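Local coordinates for protein PAN2-PAN3 deadenylation complex catalytic subunit pan2 (Neurospora crassa, PDB 4CZW) that shortens the poly(A) tails of messenger RNA as the exonuclease subunit of a deadenylation complex, this piece holding its nuclease domain and a probably inactive ubiquitin-protease-like domain, at residues Ile444-Lys452 against Ile498-Leu506. Residues are numbered along the deposited sequence; the frame is centred on the assembly and turned at random.
Sequences IDTEFIRLK and IKETIVDYL
R450 and D504 form an antiparallel hydrogen-bonded pair on strand 441-451 in the exonuclease domain. R450 N donates to D504 O at 2.7 Å, nearly straight and in the carbonyl plane. R450 O accepts from V503 N at 2.9 Å, a bent bond whose donor stands above the carbonyl plane. A weak bond from D504 N joins it. V503 and D504 thus both face R450, a classic beta bulge.

The side chains of R450 and D504 run side by side. R450 NH1 lies 3.5 Å from D504 OD2. That oxygen lies well out of the guanidinium plane, so no N-H points at it and only the charges pair; the two planes stand 84° apart. L506 CD2 sits over one guanidinium face, 3.8 Å from R450 CZ. D504 OD1 takes the backbone N of L506 at 2.8 Å, an Asx turn just before helix 507-510. An alanine in place of R450 would probably cost the D504 carboxylate this cross-strand charge partner and take the guanidinium face from L506 CD2.

Apolar contacts lie beside the strand pairing. With CG1 between the backbone N and the carbonyl carbon (chi1 52°), I449 sends CD1 to I498 CD1, tip to tip at 3.6 Å, and to I502 CG1. L451 CD2 packs on E500 CB at 3.7 Å; E500 OE2 is hydrogen-bonded to H111 NE2.

The same strand carries D445 and E447, probable ligands of the catalytic metals. Segment 498-506 pairs farther along, at R450. The backbone bonds there fix the register, while the charge pair is loosely oriented and adds no directed bond.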
loop_
_atom_site.group_PDB
_atom_site.type_symbol
_atom_site.label_atom_id
_atom_site.label_comp_id
_atom_site.label_asym_id
_atom_site.label_seq_id
_atom_site.Cartn_x
_atom_site.Cartn_y
_atom_site.Cartn_z
ATOM N N ILE A 444 17.147 7.810 -16.716
ATOM C CA ILE A 444 15.927 8.480 -16.280
ATOM C C ILE A 444 16.203 9.757 -15.482
ATOM O O ILE A 444 17.135 9.815 -14.677
ATOM C CB ILE A 444 15.047 7.521 -15.436
ATOM C CG1 ILE A 444 13.743 8.200 -15.011
ATOM C CG2 ILE A 444 15.816 6.998 -14.226
ATOM C CD1 ILE A 444 12.823 7.311 -14.206
ATOM N N ASP A 445 15.395 10.783 -15.731
ATOM C CA ASP A 445 15.437 12.020 -14.958
ATOM C C ASP A 445 14.051 12.663 -14.935
ATOM O O ASP A 445 13.270 12.496 -15.871
ATOM C CB ASP A 445 16.466 12.993 -15.536
ATOM C CG ASP A 445 16.621 14.243 -14.692
ATOM O OD1 ASP A 445 16.633 14.125 -13.449
ATOM O OD2 ASP A 445 16.720 15.346 -15.271
ATOM N N THR A 446 13.745 13.390 -13.864
ATOM C CA THR A 446 12.426 13.999 -13.714
ATOM C C THR A 446 12.503 15.490 -13.393
ATOM O O THR A 446 13.573 16.018 -13.093
ATOM C CB THR A 446 11.608 13.302 -12.605
ATOM O OG1 THR A 446 12.241 13.512 -11.337
ATOM C CG2 THR A 446 11.492 11.808 -12.874
ATOM N N GLU A 447 11.356 16.160 -13.465
ATOM C CA GLU A 447 11.255 17.571 -13.104
ATOM C C GLU A 447 10.172 17.768 -12.045
ATOM O O GLU A 447 9.133 17.111 -12.085
ATOM C CB GLU A 447 10.957 18.428 -14.337
ATOM C CG GLU A 447 11.966 18.278 -15.468
ATOM C CD GLU A 447 13.346 18.799 -15.106
ATOM O OE1 GLU A 447 13.461 19.588 -14.145
ATOM O OE2 GLU A 447 14.320 18.418 -15.789
ATOM N N PHE A 448 10.419 18.673 -11.103
ATOM C CA PHE A 448 9.508 18.865 -9.976
ATOM C C PHE A 448 8.717 20.166 -10.071
ATOM O O PHE A 448 9.111 21.102 -10.766
ATOM C CB PHE A 448 10.276 18.852 -8.649
ATOM C CG PHE A 448 10.966 17.550 -8.345
ATOM C CD1 PHE A 448 10.653 16.395 -9.041
ATOM C CD2 PHE A 448 11.924 17.485 -7.346
ATOM C CE1 PHE A 448 11.292 15.202 -8.754
ATOM C CE2 PHE A 448 12.562 16.296 -7.052
ATOM C CZ PHE A 448 12.247 15.154 -7.758
ATOM N N ILE A 449 7.594 20.209 -9.358
ATOM C CA ILE A 449 6.858 21.448 -9.131
ATOM C C ILE A 449 6.442 21.510 -7.665
ATOM O O ILE A 449 6.502 20.507 -6.955
ATOM C CB ILE A 449 5.613 21.568 -10.040
ATOM C CG1 ILE A 449 4.733 20.322 -9.929
ATOM C CG2 ILE A 449 6.022 21.814 -11.485
ATOM C CD1 ILE A 449 3.573 20.470 -8.964
ATOM N N ARG A 450 6.017 22.685 -7.214
ATOM C CA ARG A 450 5.625 22.863 -5.821
ATOM C C ARG A 450 4.115 22.755 -5.637
ATOM O O ARG A 450 3.343 23.284 -6.436
ATOM C CB ARG A 450 6.113 24.214 -5.296
ATOM C CG ARG A 450 7.620 24.399 -5.343
ATOM C CD ARG A 450 8.180 24.648 -3.955
ATOM N NE ARG A 450 9.523 25.219 -3.997
ATOM C CZ ARG A 450 9.777 26.524 -3.983
ATOM N NH1 ARG A 450 8.777 27.394 -3.927
ATOM N NH2 ARG A 450 11.028 26.960 -4.023
ATOM N N LEU A 451 3.703 22.066 -4.577
ATOM C CA LEU A 451 2.288 21.927 -4.255
ATOM C C LEU A 451 1.941 22.671 -2.969
ATOM O O LEU A 451 2.824 23.162 -2.266
ATOM C CB LEU A 451 1.905 20.452 -4.127
ATOM C CG LEU A 451 1.873 19.641 -5.422
ATOM C CD1 LEU A 451 1.439 18.211 -5.145
ATOM C CD2 LEU A 451 0.947 20.296 -6.434
ATOM N N LYS A 452 0.649 22.748 -2.668
ATOM C CA LYS A 452 0.179 23.445 -1.477
ATOM C C LYS A 452 0.366 22.594 -0.224
ATOM O O LYS A 452 1.177 22.920 0.643
ATOM C CB LYS A 452 -1.293 23.835 -1.635
ATOM C CG LYS A 452 -1.848 24.652 -0.480
ATOM C CD LYS A 452 -3.296 25.042 -0.728
ATOM C CE LYS A 452 -3.845 25.892 0.407
ATOM N NZ LYS A 452 -5.261 26.286 0.170
ATOM N N ILE A 498 -1.520 17.151 -13.405
ATOM C CA ILE A 498 -1.634 17.180 -11.954
ATOM C C ILE A 498 -2.981 17.739 -11.507
ATOM O O ILE A 498 -3.347 18.863 -11.853
ATOM C CB ILE A 498 -0.498 18.008 -11.332
ATOM C CG1 ILE A 498 0.853 17.422 -11.745
ATOM C CG2 ILE A 498 -0.634 18.052 -9.818
ATOM C CD1 ILE A 498 2.035 18.249 -11.321
ATOM N N LYS A 499 -3.713 16.941 -10.737
ATOM C CA LYS A 499 -5.040 17.324 -10.268
ATOM C C LYS A 499 -4.975 18.061 -8.933
ATOM O O LYS A 499 -5.978 18.177 -8.229
ATOM C CB LYS A 499 -5.934 16.088 -10.146
ATOM C CG LYS A 499 -6.211 15.394 -11.472
ATOM C CD LYS A 499 -5.811 13.927 -11.434
ATOM C CE LYS A 499 -6.613 13.157 -10.397
ATOM N NZ LYS A 499 -6.258 11.710 -10.385
ATOM N N GLU A 500 -3.790 18.557 -8.594
ATOM C CA GLU A 500 -3.600 19.324 -7.369
ATOM C C GLU A 500 -3.423 20.804 -7.693
ATOM O O GLU A 500 -3.367 21.188 -8.861
ATOM C CB GLU A 500 -2.389 18.805 -6.590
ATOM C CG GLU A 500 -2.360 17.295 -6.410
ATOM C CD GLU A 500 -3.468 16.791 -5.508
ATOM O OE1 GLU A 500 -3.779 17.472 -4.509
ATOM O OE2 GLU A 500 -4.028 15.713 -5.799
ATOM N N THR A 501 -3.336 21.632 -6.657
ATOM C CA THR A 501 -3.095 23.058 -6.844
ATOM C C THR A 501 -1.599 23.352 -6.814
ATOM O O THR A 501 -0.941 23.169 -5.790
ATOM C CB THR A 501 -3.806 23.902 -5.773
ATOM O OG1 THR A 501 -5.225 23.756 -5.910
ATOM C CG2 THR A 501 -3.439 25.371 -5.922
ATOM N N ILE A 502 -1.069 23.807 -7.945
ATOM C CA ILE A 502 0.358 24.084 -8.066
ATOM C C ILE A 502 0.701 25.493 -7.591
ATOM O O ILE A 502 0.256 26.482 -8.174
ATOM C CB ILE A 502 0.843 23.911 -9.518
ATOM C CG1 ILE A 502 0.516 22.504 -10.023
ATOM C CG2 ILE A 502 2.335 24.185 -9.616
ATOM C CD1 ILE A 502 0.957 22.248 -11.448
ATOM N N VAL A 503 1.496 25.573 -6.530
ATOM C CA VAL A 503 1.916 26.855 -5.977
ATOM C C VAL A 503 3.038 27.467 -6.812
ATOM O O VAL A 503 3.036 28.667 -7.091
ATOM C CB VAL A 503 2.384 26.708 -4.515
ATOM C CG1 VAL A 503 2.891 28.039 -3.977
ATOM C CG2 VAL A 503 1.251 26.178 -3.653
ATOM N N ASP A 504 3.992 26.633 -7.214
ATOM C CA ASP A 504 5.124 27.095 -8.008
ATOM C C ASP A 504 5.480 26.075 -9.084
ATOM O O ASP A 504 5.618 24.884 -8.803
ATOM C CB ASP A 504 6.332 27.363 -7.106
ATOM C CG ASP A 504 7.366 28.260 -7.760
ATOM O OD1 ASP A 504 7.471 28.255 -9.004
ATOM O OD2 ASP A 504 8.080 28.973 -7.023
ATOM N N TYR A 505 5.629 26.548 -10.318
ATOM C CA TYR A 505 5.980 25.677 -11.433
ATOM C C TYR A 505 7.486 25.460 -11.527
ATOM O O TYR A 505 7.942 24.540 -12.207
ATOM C CB TYR A 505 5.450 26.253 -12.748
ATOM C CG TYR A 505 3.979 25.993 -12.978
ATOM C CD1 TYR A 505 3.011 26.810 -12.410
ATOM C CD2 TYR A 505 3.558 24.930 -13.765
ATOM C CE1 TYR A 505 1.664 26.575 -12.619
ATOM C CE2 TYR A 505 2.216 24.686 -13.980
ATOM C CZ TYR A 505 1.273 25.512 -13.405
ATOM O OH TYR A 505 -0.066 25.272 -13.617
ATOM N N LEU A 506 8.245 26.309 -10.836
ATOM C CA LEU A 506 9.706 26.243 -10.834
ATOM C C LEU A 506 10.255 26.262 -12.258
ATOM O O LEU A 506 11.017 25.381 -12.654
ATOM C CB LEU A 506 10.188 24.991 -10.093
ATOM C CG LEU A 506 9.670 24.803 -8.664
ATOM C CD1 LEU A 506 10.152 23.482 -8.083
ATOM C CD2 LEU A 506 10.092 25.965 -7.779
#